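Local coordinates for thylakoid lumenal 15 kDa protein 1, chloroplastic (Arabidopsis thaliana, PDB 3N90) that is of unknown function but folds as a right-handed quadrilateral beta helix of pentapeptide repeats in the lumen of the chloroplast thylakoid, at residues G15-G20 / T35-Q40; L28-F33 / K47-S52; D62-D67 / K80-N85; A76-V81 / T97-S102; D108-P113 / R138-C143. The protein carries 2 engineered substitutions. One frame throughout, in Å; residues are numbered along the deposited sequence.

Interaction 1 (G15-G20 / T35-Q40); sequences GQDLSG and TSILRQ
Neighbouring coils of the pentapeptide-repeat beta helix meet where Gln16 pairs with Ser36 and Ile37, near the N-terminal end of the coiled stack. The Ser36 hydroxyl links two backbone groups: its OG, beside its own backbone N (chi1 -71°), accepts the backbone N-H of Gln16 at 2.9 Å in an almost straight bond (175°) and is also hydrogen-bonded to the carbonyl of Thr13. Ser36 CB lies 3.2 Å from Gln16 O. Backbone bonds then alternate in direction, as in a parallel ladder. Gln16 O receives Ile37 N, and Ile37 O receives Leu18 N at 2.7 Å. Farther on, Arg39 O takes the N-H of Gly20. The two segments run almost exactly the same way, yet only Asp17 and Ile37 form a true beta bridge. Such a short bridge is consistent with a quadrilateral beta helix, in which each side of the square is short and the chain soon bends. Asp17 contributes an Asx turn, its OD1 accepting Ser19 N at 3.1 Å. The same oxygen lies 3.8 Å from Ile37 CB, and Ile37 CG2 comes within 3.3 Å of Ser19 OG, so that the branched side chain of Ile37 lies against both residues of the turn. On the inward side, Leu18 and Leu38 lie side by side and point the same way, with Leu18 CB 3.6 Å from Leu38 CD2. Phe2 touches Leu18, while Phe43 and Leu58 pack on Leu38. Outside, the guanidinium of Arg39 forms a salt bridge with Asp57.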
# COMPACT_ATOMS: atom_id res chain seq x y z
N GLY A 15 7.24 4.71 14.01
CA GLY A 15 6.56 5.54 15.02
C GLY A 15 6.95 7.01 14.88
O GLY A 15 7.23 7.70 15.89
N GLN A 16 7.02 7.46 13.63
CA GLN A 16 7.40 8.85 13.34
C GLN A 16 6.30 9.60 12.61
O GLN A 16 5.47 9.00 11.93
CB GLN A 16 8.67 8.85 12.49
CG GLN A 16 9.89 8.30 13.23
CD GLN A 16 10.28 9.14 14.42
OE1 GLN A 16 10.16 10.35 14.42
NE2 GLN A 16 10.77 8.48 15.46
N ASP A 17 6.30 10.93 12.74
CA ASP A 17 5.42 11.75 11.92
C ASP A 17 6.15 12.12 10.65
O ASP A 17 7.06 12.95 10.67
CB ASP A 17 4.97 13.01 12.68
CG ASP A 17 3.96 13.84 11.89
OD1 ASP A 17 3.76 13.58 10.68
OD2 ASP A 17 3.31 14.72 12.49
N LEU A 18 5.76 11.46 9.55
CA LEU A 18 6.38 11.62 8.26
C LEU A 18 5.35 12.10 7.25
O LEU A 18 5.45 11.83 6.05
CB LEU A 18 6.98 10.26 7.80
CG LEU A 18 8.11 9.73 8.69
CD1 LEU A 18 8.56 8.35 8.18
CD2 LEU A 18 9.28 10.70 8.73
N SER A 19 4.36 12.86 7.72
CA SER A 19 3.38 13.42 6.79
C SER A 19 4.10 14.25 5.71
O SER A 19 5.09 14.96 6.00
CB SER A 19 2.36 14.30 7.50
OG SER A 19 1.83 13.71 8.66
N GLY A 20 3.63 14.12 4.47
CA GLY A 20 4.07 14.91 3.34
C GLY A 20 5.49 14.63 2.91
O GLY A 20 6.04 15.39 2.10
N THR A 35 3.09 2.19 12.87
CA THR A 35 2.45 3.27 13.63
C THR A 35 3.09 4.64 13.31
O THR A 35 3.18 5.53 14.18
CB THR A 35 2.27 2.93 15.16
OG1 THR A 35 1.41 3.88 15.81
CG2 THR A 35 3.62 2.80 15.93
N SER A 36 3.52 4.80 12.05
CA SER A 36 3.90 6.14 11.61
C SER A 36 2.75 6.90 10.98
O SER A 36 1.75 6.32 10.52
CB SER A 36 5.07 6.08 10.66
OG SER A 36 6.21 5.73 11.41
N ILE A 37 2.88 8.24 10.95
CA ILE A 37 1.93 9.08 10.24
C ILE A 37 2.54 9.40 8.88
O ILE A 37 3.66 9.93 8.79
CB ILE A 37 1.62 10.41 11.00
CG1 ILE A 37 1.19 10.15 12.44
CG2 ILE A 37 0.53 11.15 10.23
CD1 ILE A 37 0.94 11.47 13.22
N LEU A 38 1.82 9.03 7.84
CA LEU A 38 2.29 9.13 6.46
C LEU A 38 1.27 9.83 5.56
O LEU A 38 1.16 9.50 4.36
CB LEU A 38 2.68 7.74 5.91
CG LEU A 38 4.00 7.20 6.49
CD1 LEU A 38 4.04 5.68 6.33
CD2 LEU A 38 5.17 7.86 5.80
N ARG A 39 0.48 10.74 6.16
CA ARG A 39 -0.53 11.43 5.39
C ARG A 39 0.15 12.23 4.29
O ARG A 39 1.17 12.92 4.53
CB ARG A 39 -1.35 12.40 6.24
CG ARG A 39 -2.12 11.81 7.33
CD ARG A 39 -3.17 12.87 7.76
NE ARG A 39 -4.16 12.04 8.32
CZ ARG A 39 -5.46 12.11 8.26
NH1 ARG A 39 -6.18 13.09 7.66
NH2 ARG A 39 -6.04 11.11 8.85
N GLN A 40 -0.41 12.10 3.10
CA GLN A 40 0.11 12.73 1.88
C GLN A 40 1.55 12.37 1.51
O GLN A 40 2.19 13.11 0.76
CB GLN A 40 0.01 14.26 1.99
CG GLN A 40 -1.38 14.78 2.16
CD GLN A 40 -1.89 14.82 3.60
OE1 GLN A 40 -1.18 15.25 4.53
NE2 GLN A 40 -3.13 14.40 3.78

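Interaction 2 (L28-F33 / K47-S52); sequences LIRQDF and KLLGAS
Leu48 CD2 lies at the apolar centre, 3.7 Å from Leu28 CB and 4.0 Å from Phe33 CE2. The two leucines run side by side and point the same way, whereas Phe33 crosses Leu48 at about a right angle. Phe33 belongs to a larger aromatic interior: its ring meets that of Phe53 with their planes nearly parallel, and those of Phe23 and Phe43 edge-to-face. Just outside this layer Ala51 CB rests 3.5 Å from Gln31 O, small enough to sit beneath the bend of the first segment. The bends themselves are type II beta turns, Leu28 to Gln31 and Leu48 to Ala51, stacked one on the other; such turns form corners of the square coil in pentapeptide-repeat proteins. Backbone bonds join the stacked corners: Leu28 N to Lys47 O at 2.7 Å, Arg30 N to Leu49 O, and, past the turn, Ser52 N to Gln31 O and Phe33 N to Ser52 O. Gly50, with its positive phi, allows the close stacking, since a CB there would clash with Arg30 CG. That methylene instead lies 3.6 Å from Leu49 O. Beyond it the Arg30 chain runs extended, and Leu49 CD2 comes over one face of the guanidinium, 4.4 Å from NE. At the polar edge Asp32 OD1 is 4.1 Å from Ser52 CB, and both side chains turn back on their own chain: Asp32 OD1 is hydrogen-bonded to Lys34 N and Ser52 OG to Phe54 N. Gln31 reaches away to Tyr8 and Thr13.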
# COMPACT_ATOMS: atom_id res chain seq x y z
N LEU A 28 13.07 0.70 -0.26
CA LEU A 28 12.62 0.59 1.12
C LEU A 28 12.16 -0.84 1.47
O LEU A 28 11.15 -1.05 2.13
CB LEU A 28 11.49 1.59 1.39
CG LEU A 28 11.85 3.05 1.04
CD1 LEU A 28 10.60 3.86 0.81
CD2 LEU A 28 12.70 3.63 2.13
N ILE A 29 12.95 -1.82 1.04
CA ILE A 29 12.62 -3.21 1.28
C ILE A 29 12.57 -3.46 2.77
O ILE A 29 13.53 -3.18 3.49
CB ILE A 29 13.64 -4.10 0.56
CG1 ILE A 29 13.49 -3.93 -0.97
CG2 ILE A 29 13.55 -5.54 1.06
CD1 ILE A 29 14.57 -4.69 -1.82
N ARG A 30 11.45 -3.97 3.27
CA ARG A 30 11.30 -4.29 4.68
C ARG A 30 11.53 -3.10 5.64
O ARG A 30 11.79 -3.29 6.80
CB ARG A 30 12.18 -5.50 5.06
CG ARG A 30 11.66 -6.78 4.35
CD ARG A 30 12.66 -7.91 4.54
NE ARG A 30 12.17 -9.18 3.98
CZ ARG A 30 12.95 -10.12 3.47
NH1 ARG A 30 14.26 -9.93 3.37
NH2 ARG A 30 12.40 -11.26 3.02
N GLN A 31 11.34 -1.90 5.10
CA GLN A 31 11.31 -0.68 5.92
C GLN A 31 10.17 -0.77 6.95
O GLN A 31 9.04 -1.23 6.63
CB GLN A 31 11.13 0.54 5.04
CG GLN A 31 11.61 1.83 5.73
CD GLN A 31 13.11 1.85 5.97
OE1 GLN A 31 13.89 1.36 5.13
NE2 GLN A 31 13.53 2.43 7.11
N ASP A 32 10.47 -0.34 8.18
CA ASP A 32 9.53 -0.40 9.30
C ASP A 32 8.84 0.98 9.43
O ASP A 32 9.41 1.92 9.96
CB ASP A 32 10.25 -0.75 10.62
CG ASP A 32 9.28 -1.04 11.77
OD1 ASP A 32 8.04 -0.84 11.61
OD2 ASP A 32 9.73 -1.49 12.85
N PHE A 33 7.62 1.09 8.92
CA PHE A 33 6.80 2.28 9.15
C PHE A 33 5.66 1.99 10.13
O PHE A 33 4.61 2.66 10.08
CB PHE A 33 6.15 2.76 7.84
CG PHE A 33 7.12 3.29 6.86
CD1 PHE A 33 7.59 4.60 6.95
CD2 PHE A 33 7.53 2.50 5.79
CE1 PHE A 33 8.48 5.09 5.98
CE2 PHE A 33 8.44 2.99 4.84
CZ PHE A 33 8.90 4.27 4.92
N LYS A 47 10.12 0.81 -3.81
CA LYS A 47 10.25 -0.62 -3.67
C LYS A 47 10.09 -0.95 -2.18
O LYS A 47 10.95 -0.64 -1.34
CB LYS A 47 11.57 -1.17 -4.25
CG LYS A 47 11.87 -0.76 -5.68
CD LYS A 47 10.73 -1.06 -6.67
CE LYS A 47 11.14 -0.77 -8.13
NZ LYS A 47 10.30 -1.56 -9.09
N LEU A 48 8.93 -1.52 -1.87
CA LEU A 48 8.52 -1.72 -0.48
C LEU A 48 8.21 -3.20 -0.18
O LEU A 48 7.34 -3.51 0.66
CB LEU A 48 7.29 -0.86 -0.18
CG LEU A 48 7.56 0.66 -0.01
CD1 LEU A 48 6.39 1.52 -0.43
CD2 LEU A 48 7.91 0.87 1.46
N LEU A 49 8.90 -4.10 -0.86
CA LEU A 49 8.70 -5.50 -0.57
C LEU A 49 8.84 -5.76 0.93
O LEU A 49 9.86 -5.41 1.53
CB LEU A 49 9.68 -6.36 -1.37
CG LEU A 49 9.58 -7.88 -1.11
CD1 LEU A 49 9.80 -8.63 -2.43
CD2 LEU A 49 10.51 -8.39 0.02
N GLY A 50 7.83 -6.38 1.54
CA GLY A 50 7.96 -6.82 2.97
C GLY A 50 7.97 -5.67 4.00
O GLY A 50 8.15 -5.91 5.20
N ALA A 51 7.68 -4.46 3.52
CA ALA A 51 7.65 -3.27 4.41
C ALA A 51 6.49 -3.40 5.40
O ALA A 51 5.50 -4.06 5.07
CB ALA A 51 7.49 -1.97 3.57
N SER A 52 6.58 -2.78 6.58
CA SER A 52 5.48 -2.81 7.53
C SER A 52 4.82 -1.43 7.56
O SER A 52 5.49 -0.44 7.84
CB SER A 52 5.92 -3.15 8.95
OG SER A 52 4.83 -3.09 9.86

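Interaction 3 (D62-D67 / K80-N85); sequences DLSEAD and KVNLTN
Asp62 OD1, which lies 3.7 Å from Asn82 CB in the next coil, is gripped twice within its own segment, by Ser64 OG at 2.7 Å and by Ser64 N at 2.9 Å. The hydroxyl arrives on the syn side; the N-H, on the anti side and well out of the carboxylate plane, closes an Asx turn. Together they limit rotation of the group. One coil further, Asn82 repeats the pattern: its OD1 accepts Thr84 OG1 at 2.8 Å, on a lone pair, and Thr84 N. Both CG atoms lie anti to the backbone N (chi1 -166° and -168°), and the two side chains lie side by side, pointing the same way, with carboxylate and amide planes 4° apart. An alanine at Asn82 would probably leave the hydroxyl and N-H of Thr84 without their shared acceptor and open a gap beside Ser64 CB. Backbone bonds tie the coils, Leu63 N to Asn82 O and Glu65 N to Thr84 O, both at 2.8 Å. Inside, Leu63 CB meets Leu83 CD2 at 3.6 Å, and at the corner Glu65 OE1 approaches Asn85 CB. Asn85 OD1 itself is hydrogen-bonded to Ala131 N. The pair belongs to the middle of the beta helix: segment 62-67 bonds to the coil behind it at Ala41 to Ala46, where Phe43 touches Leu63, and segment 80-85 leans on the coil ahead through Phe99 and Asn103.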
# COMPACT_ATOMS: atom_id res chain seq x y z
N ASP A 62 0.49 8.65 -1.92
CA ASP A 62 0.67 8.09 -3.27
C ASP A 62 1.50 6.80 -3.24
O ASP A 62 2.71 6.82 -3.04
CB ASP A 62 1.30 9.13 -4.19
CG ASP A 62 1.20 8.74 -5.67
OD1 ASP A 62 0.76 7.61 -5.97
OD2 ASP A 62 1.59 9.58 -6.53
N LEU A 63 0.83 5.66 -3.36
CA LEU A 63 1.55 4.39 -3.51
C LEU A 63 1.48 3.84 -4.97
O LEU A 63 1.68 2.63 -5.22
CB LEU A 63 1.04 3.39 -2.48
CG LEU A 63 1.60 3.48 -1.05
CD1 LEU A 63 0.74 2.53 -0.26
CD2 LEU A 63 3.02 2.96 -0.96
N SER A 64 1.14 4.71 -5.91
CA SER A 64 0.98 4.28 -7.31
C SER A 64 2.28 3.66 -7.83
O SER A 64 3.37 4.12 -7.47
CB SER A 64 0.47 5.41 -8.22
OG SER A 64 1.38 6.47 -8.34
N GLU A 65 2.16 2.56 -8.57
CA GLU A 65 3.29 1.82 -9.15
C GLU A 65 4.32 1.30 -8.13
O GLU A 65 5.44 0.90 -8.49
CB GLU A 65 3.94 2.65 -10.28
CG GLU A 65 3.22 2.52 -11.68
CD GLU A 65 3.64 1.27 -12.51
OE1 GLU A 65 3.54 0.10 -12.04
OE2 GLU A 65 4.03 1.44 -13.69
N ALA A 66 3.94 1.30 -6.85
CA ALA A 66 4.80 0.74 -5.82
C ALA A 66 4.86 -0.78 -5.85
O ALA A 66 3.86 -1.44 -6.18
CB ALA A 66 4.35 1.23 -4.45
N ASP A 67 6.01 -1.33 -5.49
CA ASP A 67 6.17 -2.76 -5.22
C ASP A 67 5.86 -2.98 -3.75
O ASP A 67 6.65 -2.62 -2.88
CB ASP A 67 7.60 -3.19 -5.57
CG ASP A 67 7.86 -4.67 -5.30
OD1 ASP A 67 6.95 -5.40 -4.84
OD2 ASP A 67 9.02 -5.10 -5.55
N LYS A 80 -8.25 7.14 0.83
CA LYS A 80 -7.88 8.14 -0.19
C LYS A 80 -6.43 8.03 -0.70
O LYS A 80 -5.79 9.02 -1.07
CB LYS A 80 -8.19 9.56 0.31
CG LYS A 80 -9.67 9.84 0.53
CD LYS A 80 -9.89 11.31 0.96
CE LYS A 80 -11.30 11.51 1.52
NZ LYS A 80 -12.31 11.60 0.41
N VAL A 81 -5.95 6.80 -0.75
CA VAL A 81 -4.59 6.51 -1.15
C VAL A 81 -4.64 6.13 -2.61
O VAL A 81 -5.56 5.44 -3.04
CB VAL A 81 -4.03 5.30 -0.35
CG1 VAL A 81 -2.72 4.77 -0.94
CG2 VAL A 81 -3.84 5.67 1.15
N ASN A 82 -3.63 6.56 -3.37
CA ASN A 82 -3.53 6.15 -4.75
C ASN A 82 -2.75 4.84 -4.83
O ASN A 82 -1.56 4.79 -4.48
CB ASN A 82 -2.88 7.25 -5.58
CG ASN A 82 -3.00 7.01 -7.07
OD1 ASN A 82 -3.39 5.92 -7.51
ND2 ASN A 82 -2.65 8.02 -7.85
N LEU A 83 -3.46 3.78 -5.22
CA LEU A 83 -2.82 2.48 -5.41
C LEU A 83 -2.82 2.00 -6.88
O LEU A 83 -2.65 0.81 -7.14
CB LEU A 83 -3.43 1.41 -4.50
CG LEU A 83 -3.11 1.44 -2.98
CD1 LEU A 83 -4.12 0.51 -2.28
CD2 LEU A 83 -1.71 1.02 -2.69
N THR A 84 -2.96 2.94 -7.80
CA THR A 84 -2.95 2.63 -9.23
C THR A 84 -1.67 1.88 -9.58
O THR A 84 -0.55 2.35 -9.27
CB THR A 84 -3.01 3.91 -10.09
OG1 THR A 84 -4.21 4.63 -9.82
CG2 THR A 84 -2.95 3.56 -11.59
N ASN A 85 -1.85 0.70 -10.17
CA ASN A 85 -0.77 -0.18 -10.60
C ASN A 85 0.16 -0.72 -9.50
O ASN A 85 1.24 -1.24 -9.79
CB ASN A 85 0.05 0.49 -11.71
CG ASN A 85 -0.71 0.57 -13.03
OD1 ASN A 85 -1.26 -0.42 -13.48
ND2 ASN A 85 -0.71 1.74 -13.65

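Interaction 4 (A76-V81 / T97-S102); sequences ANVTKV and TSFKGS
Val78 sits over one face of the Phe99 ring, a CH-pi contact between successive coils of the quadrilateral beta helix. Its CB is 3.9 Å from the ring centroid and only 13° off the normal. With CG1 anti to the backbone N (chi1 -160°), Val78 sets that methyl against Phe99 CE1 and CZ, while CG2 reaches CE2 and, at 4.0 Å, Thr97 CG2. The ring also touches Leu83 and Met93, so an alanine at Phe99 would probably open a gap beneath Val78 and leave Leu83 less firmly packed. The hydroxyl-bearing side chains serve different partners. Thr79 places OG1 between its backbone N and carbonyl carbon (chi1 64°), where it is hydrogen-bonded to Thr59 OG1. Ser98 OG accepts Lys100 N at 3.3 Å in an ST turn, a bond that stays within its own segment. Ser102 OG instead reaches across to the other coil and accepts Val81 N at 2.9 Å in a fairly straight bond; it also donates to Val78 O, though the modelled separation is so short that its exact value is doubtful. Among backbone bonds, Val78 N meets Ser98 O at 2.8 Å and Lys80 N meets Lys100 O. The type II turn from Phe99 to Ser102 needs Gly101, since any CB there would be jammed against the preceding carbonyl oxygen and lie tight against Lys80 CG. Beyond the glycine a water accepts from Lys80 NZ at 3.2 Å and donates to Gly101 O at 3.3 Å.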
# COMPACT_ATOMS: atom_id res chain seq x y z
N ALA A 76 -3.92 -0.49 9.22
CA ALA A 76 -3.57 0.80 8.62
C ALA A 76 -4.80 1.56 8.15
O ALA A 76 -5.83 0.97 7.74
CB ALA A 76 -2.57 0.62 7.43
N ASN A 77 -4.67 2.88 8.20
CA ASN A 77 -5.62 3.79 7.57
C ASN A 77 -5.13 4.05 6.14
O ASN A 77 -4.17 4.79 5.92
CB ASN A 77 -5.70 5.08 8.41
CG ASN A 77 -6.73 6.04 7.88
OD1 ASN A 77 -7.24 5.86 6.78
ND2 ASN A 77 -7.05 7.07 8.68
N VAL A 78 -5.76 3.41 5.18
CA VAL A 78 -5.39 3.52 3.78
C VAL A 78 -6.50 4.23 3.02
O VAL A 78 -6.91 3.82 1.94
CB VAL A 78 -5.03 2.10 3.21
CG1 VAL A 78 -4.18 2.25 1.93
CG2 VAL A 78 -4.21 1.33 4.23
N THR A 79 -7.01 5.31 3.62
CA THR A 79 -8.11 6.05 3.00
C THR A 79 -7.57 7.03 1.98
O THR A 79 -6.56 7.69 2.21
CB THR A 79 -8.99 6.80 4.06
OG1 THR A 79 -8.20 7.79 4.69
CG2 THR A 79 -9.53 5.87 5.12
N LYS A 80 -8.25 7.14 0.83
CA LYS A 80 -7.88 8.14 -0.19
C LYS A 80 -6.43 8.03 -0.70
O LYS A 80 -5.79 9.02 -1.07
CB LYS A 80 -8.19 9.56 0.31
CG LYS A 80 -9.67 9.84 0.53
CD LYS A 80 -9.89 11.31 0.96
CE LYS A 80 -11.30 11.51 1.52
NZ LYS A 80 -12.31 11.60 0.41
N VAL A 81 -5.95 6.80 -0.75
CA VAL A 81 -4.59 6.51 -1.15
C VAL A 81 -4.64 6.13 -2.61
O VAL A 81 -5.56 5.44 -3.04
CB VAL A 81 -4.03 5.30 -0.35
CG1 VAL A 81 -2.72 4.77 -0.94
CG2 VAL A 81 -3.84 5.67 1.15
N THR A 97 -8.73 -2.20 8.90
CA THR A 97 -8.02 -1.41 7.90
C THR A 97 -9.11 -0.75 7.07
O THR A 97 -10.11 -1.40 6.74
CB THR A 97 -7.18 -2.34 6.99
OG1 THR A 97 -6.44 -3.27 7.80
CG2 THR A 97 -6.20 -1.55 6.12
N SER A 98 -8.94 0.53 6.75
CA SER A 98 -9.90 1.17 5.84
C SER A 98 -9.23 1.51 4.52
O SER A 98 -8.18 2.11 4.52
CB SER A 98 -10.49 2.44 6.45
OG SER A 98 -11.36 3.01 5.50
N PHE A 99 -9.85 1.09 3.41
CA PHE A 99 -9.41 1.55 2.06
C PHE A 99 -10.41 2.55 1.44
O PHE A 99 -10.33 2.85 0.25
CB PHE A 99 -9.19 0.36 1.09
CG PHE A 99 -7.83 -0.31 1.21
CD1 PHE A 99 -6.98 -0.37 0.10
CD2 PHE A 99 -7.41 -0.90 2.39
CE1 PHE A 99 -5.72 -0.99 0.17
CE2 PHE A 99 -6.14 -1.52 2.48
CZ PHE A 99 -5.29 -1.56 1.36
N LYS A 100 -11.35 3.06 2.25
CA LYS A 100 -12.39 3.98 1.73
C LYS A 100 -11.82 5.13 0.90
O LYS A 100 -10.93 5.87 1.36
CB LYS A 100 -13.25 4.51 2.89
CG LYS A 100 -14.21 5.64 2.48
CD LYS A 100 -15.33 5.80 3.49
CE LYS A 100 -16.31 6.89 3.06
NZ LYS A 100 -17.37 7.07 4.09
N GLY A 101 -12.32 5.28 -0.33
CA GLY A 101 -11.90 6.40 -1.15
C GLY A 101 -10.64 6.13 -1.96
O GLY A 101 -10.25 6.96 -2.79
N SER A 102 -9.99 4.98 -1.74
CA SER A 102 -8.73 4.70 -2.41
C SER A 102 -8.92 4.32 -3.88
O SER A 102 -9.96 3.77 -4.27
CB SER A 102 -7.93 3.65 -1.66
OG SER A 102 -7.47 4.29 -0.45
O HOH W 1 -12.06 9.64 -2.17

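Interaction 5 (D108-P113 / R138-C143); sequences DFTDVP and RDTLLC
Asp108 begins the contact with its carboxylate lying across the Thr140 side chain, OD1 3.2 Å from CG2. This oxygen already accepts Thr110 OG1 at 2.9 Å, on its syn lone pair, and Thr110 N, the latter bond closing an Asx turn; the two hold the carboxylate in place. OD2 is hydrogen-bonded to Thr133 and Asn135. At Phe109 the backbone N donates to Thr140 OG1 at 3.0 Å (156°). Thr140 can offer this oxygen because OG1 stands between its own backbone N and carbonyl carbon (chi1 66°), where it is also hydrogen-bonded to Thr137 O. Phe109 CB and CG both lie 3.6 Å from Leu141 CD2, the two side chains running side by side. Thr110 follows, its backbone N 3.5 Å from Thr140 CB and its OG1 near CG2. Beyond it Asp111, within the type II turn from Phe109 to Val112, reaches the other segment through a water that accepts from Asp111 N at 2.8 Å and donates to Thr140 O. On the partner side a Schellman motif ends the helix, Cys143 N bonding to Arg138 O with Leu142 at positive phi. Leu141 packs against helix 116-125, and Cys143 is joined to Cys123 by a disulfide. A threonine hydroxyl thus accepts an N-H that inner coils give to a backbone carbonyl, consistent with a C-terminal helical element capping the end of the pentapeptide-repeat beta helix.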
# COMPACT_ATOMS: atom_id res chain seq x y z
N ASP A 108 -2.72 -5.01 -7.77
CA ASP A 108 -2.71 -6.46 -7.74
C ASP A 108 -2.82 -7.04 -6.33
O ASP A 108 -1.88 -6.98 -5.53
CB ASP A 108 -1.48 -6.99 -8.53
CG ASP A 108 -1.54 -8.47 -8.80
OD1 ASP A 108 -2.06 -9.23 -7.96
OD2 ASP A 108 -1.00 -8.88 -9.86
N PHE A 109 -3.98 -7.64 -6.01
CA PHE A 109 -4.25 -8.18 -4.70
C PHE A 109 -4.11 -9.73 -4.58
O PHE A 109 -4.72 -10.33 -3.72
CB PHE A 109 -5.67 -7.74 -4.24
CG PHE A 109 -5.80 -6.27 -3.92
CD1 PHE A 109 -5.57 -5.82 -2.62
CD2 PHE A 109 -6.21 -5.35 -4.89
CE1 PHE A 109 -5.72 -4.45 -2.28
CE2 PHE A 109 -6.36 -3.99 -4.59
CZ PHE A 109 -6.12 -3.53 -3.27
N THR A 110 -3.30 -10.36 -5.44
CA THR A 110 -3.02 -11.82 -5.30
C THR A 110 -2.62 -12.31 -3.94
O THR A 110 -1.69 -11.78 -3.31
CB THR A 110 -1.89 -12.27 -6.24
OG1 THR A 110 -2.33 -12.14 -7.58
CG2 THR A 110 -1.49 -13.74 -5.96
N ASP A 111 -3.29 -13.38 -3.50
CA ASP A 111 -3.02 -14.01 -2.22
C ASP A 111 -3.09 -13.02 -1.06
O ASP A 111 -2.53 -13.28 0.00
CB ASP A 111 -1.65 -14.68 -2.18
CG ASP A 111 -1.62 -16.01 -2.86
OD1 ASP A 111 -2.69 -16.57 -3.19
OD2 ASP A 111 -0.49 -16.49 -3.04
N VAL A 112 -3.79 -11.90 -1.25
CA VAL A 112 -4.05 -11.05 -0.12
C VAL A 112 -5.29 -11.65 0.51
O VAL A 112 -6.36 -11.66 -0.15
CB VAL A 112 -4.29 -9.57 -0.54
CG1 VAL A 112 -4.78 -8.73 0.67
CG2 VAL A 112 -3.00 -9.00 -1.15
N PRO A 113 -5.16 -12.17 1.74
CA PRO A 113 -6.33 -12.71 2.42
C PRO A 113 -7.29 -11.54 2.71
O PRO A 113 -6.86 -10.47 3.12
CB PRO A 113 -5.75 -13.27 3.73
CG PRO A 113 -4.26 -13.39 3.48
CD PRO A 113 -3.95 -12.26 2.58
N ARG A 138 -9.80 -7.18 -10.50
CA ARG A 138 -11.00 -7.95 -10.12
C ARG A 138 -10.77 -9.43 -9.96
O ARG A 138 -11.40 -10.06 -9.11
CB ARG A 138 -12.11 -7.71 -11.15
CG ARG A 138 -12.55 -6.26 -11.27
CD ARG A 138 -13.81 -6.13 -12.09
NE ARG A 138 -14.99 -6.74 -11.47
CZ ARG A 138 -15.64 -6.24 -10.41
NH1 ARG A 138 -15.22 -5.12 -9.82
NH2 ARG A 138 -16.70 -6.85 -9.93
N ASP A 139 -9.87 -10.01 -10.78
CA ASP A 139 -9.53 -11.43 -10.64
C ASP A 139 -8.68 -11.70 -9.43
O ASP A 139 -8.88 -12.70 -8.73
CB ASP A 139 -8.83 -11.95 -11.90
CG ASP A 139 -9.74 -11.98 -13.09
OD1 ASP A 139 -10.97 -12.12 -12.89
OD2 ASP A 139 -9.23 -11.87 -14.23
N THR A 140 -7.71 -10.82 -9.16
CA THR A 140 -6.87 -11.00 -7.98
C THR A 140 -7.72 -10.90 -6.74
O THR A 140 -7.41 -11.53 -5.73
CB THR A 140 -5.70 -9.97 -7.94
OG1 THR A 140 -6.21 -8.65 -7.78
CG2 THR A 140 -4.91 -10.05 -9.25
N LEU A 141 -8.80 -10.12 -6.83
CA LEU A 141 -9.75 -9.94 -5.73
C LEU A 141 -10.86 -10.99 -5.75
O LEU A 141 -11.62 -11.10 -4.79
CB LEU A 141 -10.40 -8.55 -5.82
CG LEU A 141 -9.56 -7.36 -5.37
CD1 LEU A 141 -10.19 -6.03 -5.69
CD2 LEU A 141 -9.22 -7.46 -3.88
N LEU A 142 -10.96 -11.73 -6.86
CA LEU A 142 -11.95 -12.80 -7.01
C LEU A 142 -13.35 -12.23 -6.84
O LEU A 142 -14.18 -12.76 -6.07
CB LEU A 142 -11.70 -13.93 -6.01
CG LEU A 142 -10.36 -14.66 -6.18
CD1 LEU A 142 -10.11 -15.55 -4.98
CD2 LEU A 142 -10.34 -15.45 -7.50
N CYS A 143 -13.61 -11.15 -7.57
CA CYS A 143 -14.89 -10.46 -7.44
C CYS A 143 -16.05 -11.31 -7.95
O CYS A 143 -17.10 -11.32 -7.32
CB CYS A 143 -14.85 -9.11 -8.12
SG CYS A 143 -13.68 -7.99 -7.30
O HOH W 2 -5.90 -13.99 -4.36

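From the N terminus, interaction 1 closes the first loop, joining the coil after helix 10-13 to the next. Interaction 2 opens inside that loop and closes beyond it, so the two cross, and Phe33 packs on Leu18 and Leu38. Interaction 3 follows in series, tied to interaction 2 where Leu48 meets Leu63 and Asp67. Interaction 4 opens just before interaction 3 closes; they share Lys80 and Val81, and Leu83 touches Phe99. Interaction 5 comes last, enclosing helix 116-125 within its loop and touching interaction 4 through Phe109 and Phe99. Interactions 1 and 5, with centres about 27 Å apart, lie on opposite sides of the chain's centre.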